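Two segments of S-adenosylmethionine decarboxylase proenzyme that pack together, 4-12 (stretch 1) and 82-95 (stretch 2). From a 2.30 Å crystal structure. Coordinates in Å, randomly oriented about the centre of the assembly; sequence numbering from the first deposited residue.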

# COMPACT_ATOMS: atom_id res chain seq x y z
N THR A 4 5.35 -12.33 13.21
CA THR A 4 4.75 -11.26 12.42
C THR A 4 3.90 -11.92 11.34
O THR A 4 4.27 -12.95 10.79
N LEU A 5 2.74 -11.34 11.06
CA LEU A 5 1.83 -11.89 10.06
C LEU A 5 2.23 -11.47 8.66
O LEU A 5 1.85 -12.13 7.69
N GLY A 6 2.98 -10.38 8.56
CA GLY A 6 3.41 -9.92 7.26
C GLY A 6 4.62 -9.01 7.27
O GLY A 6 4.98 -8.43 8.30
N LEU A 7 5.27 -8.89 6.12
CA LEU A 7 6.44 -8.05 5.98
C LEU A 7 6.11 -7.05 4.88
O LEU A 7 5.67 -7.42 3.78
N HIS A 8 6.33 -5.78 5.17
CA HIS A 8 6.02 -4.71 4.25
C HIS A 8 7.27 -3.89 3.95
O HIS A 8 7.86 -3.29 4.84
N ILE A 9 7.66 -3.89 2.68
CA ILE A 9 8.82 -3.14 2.24
C ILE A 9 8.33 -1.98 1.36
O ILE A 9 7.55 -2.17 0.43
N LEU A 10 8.79 -0.78 1.67
CA LEU A 10 8.43 0.36 0.84
C LEU A 10 9.72 1.07 0.47
O LEU A 10 10.64 1.16 1.27
N ALA A 11 9.79 1.54 -0.77
CA ALA A 11 10.98 2.22 -1.24
C ALA A 11 10.63 3.34 -2.19
O ALA A 11 9.69 3.24 -2.97
N ASP A 12 11.39 4.42 -2.11
CA ASP A 12 11.20 5.54 -3.02
C ASP A 12 12.44 5.46 -3.92
O ASP A 12 13.57 5.57 -3.45
N TYR A 82 4.12 -5.78 0.11
CA TYR A 82 3.58 -6.26 1.38
C TYR A 82 3.02 -7.68 1.20
O TYR A 82 2.01 -7.86 0.52
N THR A 83 3.70 -8.67 1.78
CA THR A 83 3.26 -10.07 1.70
C THR A 83 3.04 -10.64 3.10
O THR A 83 3.55 -10.12 4.09
N CYS A 84 2.28 -11.73 3.18
CA CYS A 84 1.99 -12.38 4.46
C CYS A 84 2.55 -13.80 4.50
O CYS A 84 2.27 -14.60 3.62
N GLY A 85 3.34 -14.10 5.53
CA GLY A 85 3.90 -15.44 5.64
C GLY A 85 5.32 -15.66 5.14
O GLY A 85 6.21 -15.98 5.93
N ASP A 86 5.55 -15.49 3.83
CA ASP A 86 6.89 -15.71 3.26
C ASP A 86 7.65 -14.41 2.99
O ASP A 86 7.51 -13.81 1.92
N PRO A 87 8.49 -13.98 3.94
CA PRO A 87 9.28 -12.75 3.81
C PRO A 87 10.23 -12.75 2.62
O PRO A 87 10.43 -11.71 1.99
N SER A 88 10.81 -13.90 2.30
CA SER A 88 11.73 -13.98 1.18
C SER A 88 11.07 -13.60 -0.14
O SER A 88 11.74 -13.14 -1.06
N LYS A 89 9.76 -13.79 -0.24
CA LYS A 89 9.05 -13.44 -1.46
C LYS A 89 8.94 -11.92 -1.56
O LYS A 89 9.09 -11.35 -2.65
N ALA A 90 8.69 -11.25 -0.44
CA ALA A 90 8.60 -9.80 -0.46
C ALA A 90 9.95 -9.24 -0.91
O ALA A 90 10.02 -8.36 -1.77
N TYR A 91 11.02 -9.78 -0.35
CA TYR A 91 12.35 -9.31 -0.71
C TYR A 91 12.67 -9.56 -2.18
O TYR A 91 13.21 -8.69 -2.86
N ARG A 92 12.34 -10.74 -2.68
CA ARG A 92 12.59 -11.07 -4.08
C ARG A 92 11.81 -10.13 -5.00
O ARG A 92 12.35 -9.63 -5.99
N ALA A 93 10.55 -9.87 -4.67
CA ALA A 93 9.73 -8.98 -5.47
C ALA A 93 10.34 -7.59 -5.54
O ALA A 93 10.39 -6.99 -6.61
N MSE A 94 10.80 -7.09 -4.40
CA MSE A 94 11.40 -5.76 -4.37
C MSE A 94 12.76 -5.74 -5.07
O MSE A 94 13.10 -4.75 -5.72
N ASP A 95 13.53 -6.82 -4.96
CA ASP A 95 14.84 -6.88 -5.62
C ASP A 95 14.63 -6.85 -7.13
O ASP A 95 15.39 -6.20 -7.87

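The apolar centre lies where Leu 7, Ile 9 and Ala 11, alternate residues of strand 6-12, meet helix 87-95. The helix runs nearly parallel to this strand. Ile 9 points toward the helix with chi1 m and chi2 t. Ile 9 CD1 lies 3.9 Å from Ala 90 CB and sits over one face of the Tyr 91 ring, 4.1 Å from the centroid. Ile 9 CG2 is 3.7 Å from CE of Met 94, a selenomethionine with chi angles t, p, p. Met 94 CE also lies 4.2 Å from Ala 11 CB.

Leu 7 (t, p) brings its CD2 to 3.8 Å from Pro 87 CB. Leu 7 CD2 is also 3.0 Å from Tyr 91 CE1, a very tight contact. Tyr 91 (chi1 m) starts sideways, but its ring end comes nearer.

On the other face of the sheet, His 8 and Tyr 82, both chi1 t, lie side by side. Their rings are near parallel but slid apart, and each CB sits over a face of the partner's ring. Tyr 82 CE2 is 4.2 Å from Gly 6 CA; a CB on Gly 6 would clash there.

The polar links are backbone. Leu 7 N donates to Thr 83 O (2.9 Å), and Thr 83 N to Leu 7 O (3.1 Å). At the edge, Gly 85 N makes a weak bond to Leu 5 O (3.3 Å).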

# COMPACT_ATOMS: atom_id res chain seq x y z
CB THR A 4 5.85 -10.34 11.79
OG1 THR A 4 5.23 -9.23 11.12
CG2 THR A 4 6.70 -11.12 10.79
CB LEU A 5 0.39 -11.44 10.34
CG LEU A 5 -0.31 -12.10 11.53
CD1 LEU A 5 -1.66 -11.44 11.77
CD2 LEU A 5 -0.47 -13.60 11.27
CB LEU A 7 7.65 -8.89 5.58
CG LEU A 7 8.98 -8.15 5.73
CD1 LEU A 7 9.33 -8.02 7.20
CD2 LEU A 7 10.05 -8.92 5.02
CB HIS A 8 4.92 -3.83 4.87
CG HIS A 8 4.43 -2.72 4.00
ND1 HIS A 8 3.34 -1.95 4.34
CD2 HIS A 8 4.88 -2.23 2.82
CE1 HIS A 8 3.14 -1.03 3.41
NE2 HIS A 8 4.06 -1.18 2.47
CB ILE A 9 9.76 -3.98 1.36
CG1 ILE A 9 10.11 -5.30 2.05
CG2 ILE A 9 11.02 -3.18 1.06
CD1 ILE A 9 10.82 -6.28 1.12
CB LEU A 10 7.46 1.31 1.57
CG LEU A 10 7.54 1.59 3.07
CD1 LEU A 10 6.53 2.67 3.42
CD2 LEU A 10 7.22 0.32 3.86
CB ALA A 11 11.90 1.24 -1.93
CB ASP A 12 11.15 6.86 -2.26
CG ASP A 12 10.01 6.90 -1.25
OD1 ASP A 12 9.04 6.12 -1.39
OD2 ASP A 12 10.09 7.73 -0.31
CB TYR A 82 2.46 -5.29 1.80
CG TYR A 82 1.78 -5.55 3.13
CD1 TYR A 82 0.78 -4.69 3.58
CD2 TYR A 82 2.12 -6.64 3.94
CE1 TYR A 82 0.13 -4.91 4.79
CE2 TYR A 82 1.48 -6.87 5.16
CZ TYR A 82 0.48 -6.00 5.58
OH TYR A 82 -0.19 -6.21 6.77
CB THR A 83 4.30 -10.96 1.01
OG1 THR A 83 5.48 -11.03 1.82
CG2 THR A 83 4.68 -10.40 -0.35
CB CYS A 84 0.48 -12.43 4.70
SG CYS A 84 -0.33 -10.82 4.64
CB ASP A 86 6.77 -16.49 1.95
CG ASP A 86 5.72 -17.57 2.01
OD1 ASP A 86 5.88 -18.51 2.82
OD2 ASP A 86 4.73 -17.48 1.26
CB PRO A 87 10.04 -12.69 5.13
CG PRO A 87 9.16 -13.44 6.08
CD PRO A 87 8.74 -14.62 5.24
CB SER A 88 12.36 -15.38 1.08
OG SER A 88 11.43 -16.34 0.62
CB LYS A 89 7.66 -14.08 -1.48
CG LYS A 89 7.72 -15.61 -1.58
CD LYS A 89 6.41 -16.24 -2.00
CE LYS A 89 6.61 -17.73 -2.31
NZ LYS A 89 5.41 -18.33 -2.96
CB ALA A 90 8.26 -9.27 0.93
CB TYR A 91 13.41 -9.95 0.18
CG TYR A 91 13.43 -9.41 1.59
CD1 TYR A 91 12.75 -10.06 2.61
CD2 TYR A 91 14.13 -8.24 1.90
CE1 TYR A 91 12.78 -9.57 3.91
CE2 TYR A 91 14.15 -7.74 3.19
CZ TYR A 91 13.48 -8.41 4.20
OH TYR A 91 13.53 -7.93 5.49
CB ARG A 92 12.19 -12.53 -4.36
CG ARG A 92 13.06 -13.55 -3.64
CD ARG A 92 12.62 -14.97 -3.95
NE ARG A 92 12.74 -15.29 -5.37
CZ ARG A 92 13.88 -15.31 -6.06
NH1 ARG A 92 13.88 -15.62 -7.35
NH2 ARG A 92 15.02 -15.01 -5.45
CB ALA A 93 8.32 -8.90 -4.90
CB MSE A 94 11.56 -5.25 -2.92
CG MSE A 94 12.07 -3.81 -2.83
SE MSE A 94 10.87 -2.51 -3.69
CE MSE A 94 9.58 -2.28 -2.23
CB ASP A 95 15.59 -8.18 -5.27
CG ASP A 95 16.03 -8.23 -3.81
OD1 ASP A 95 16.12 -7.16 -3.18
OD2 ASP A 95 16.30 -9.34 -3.31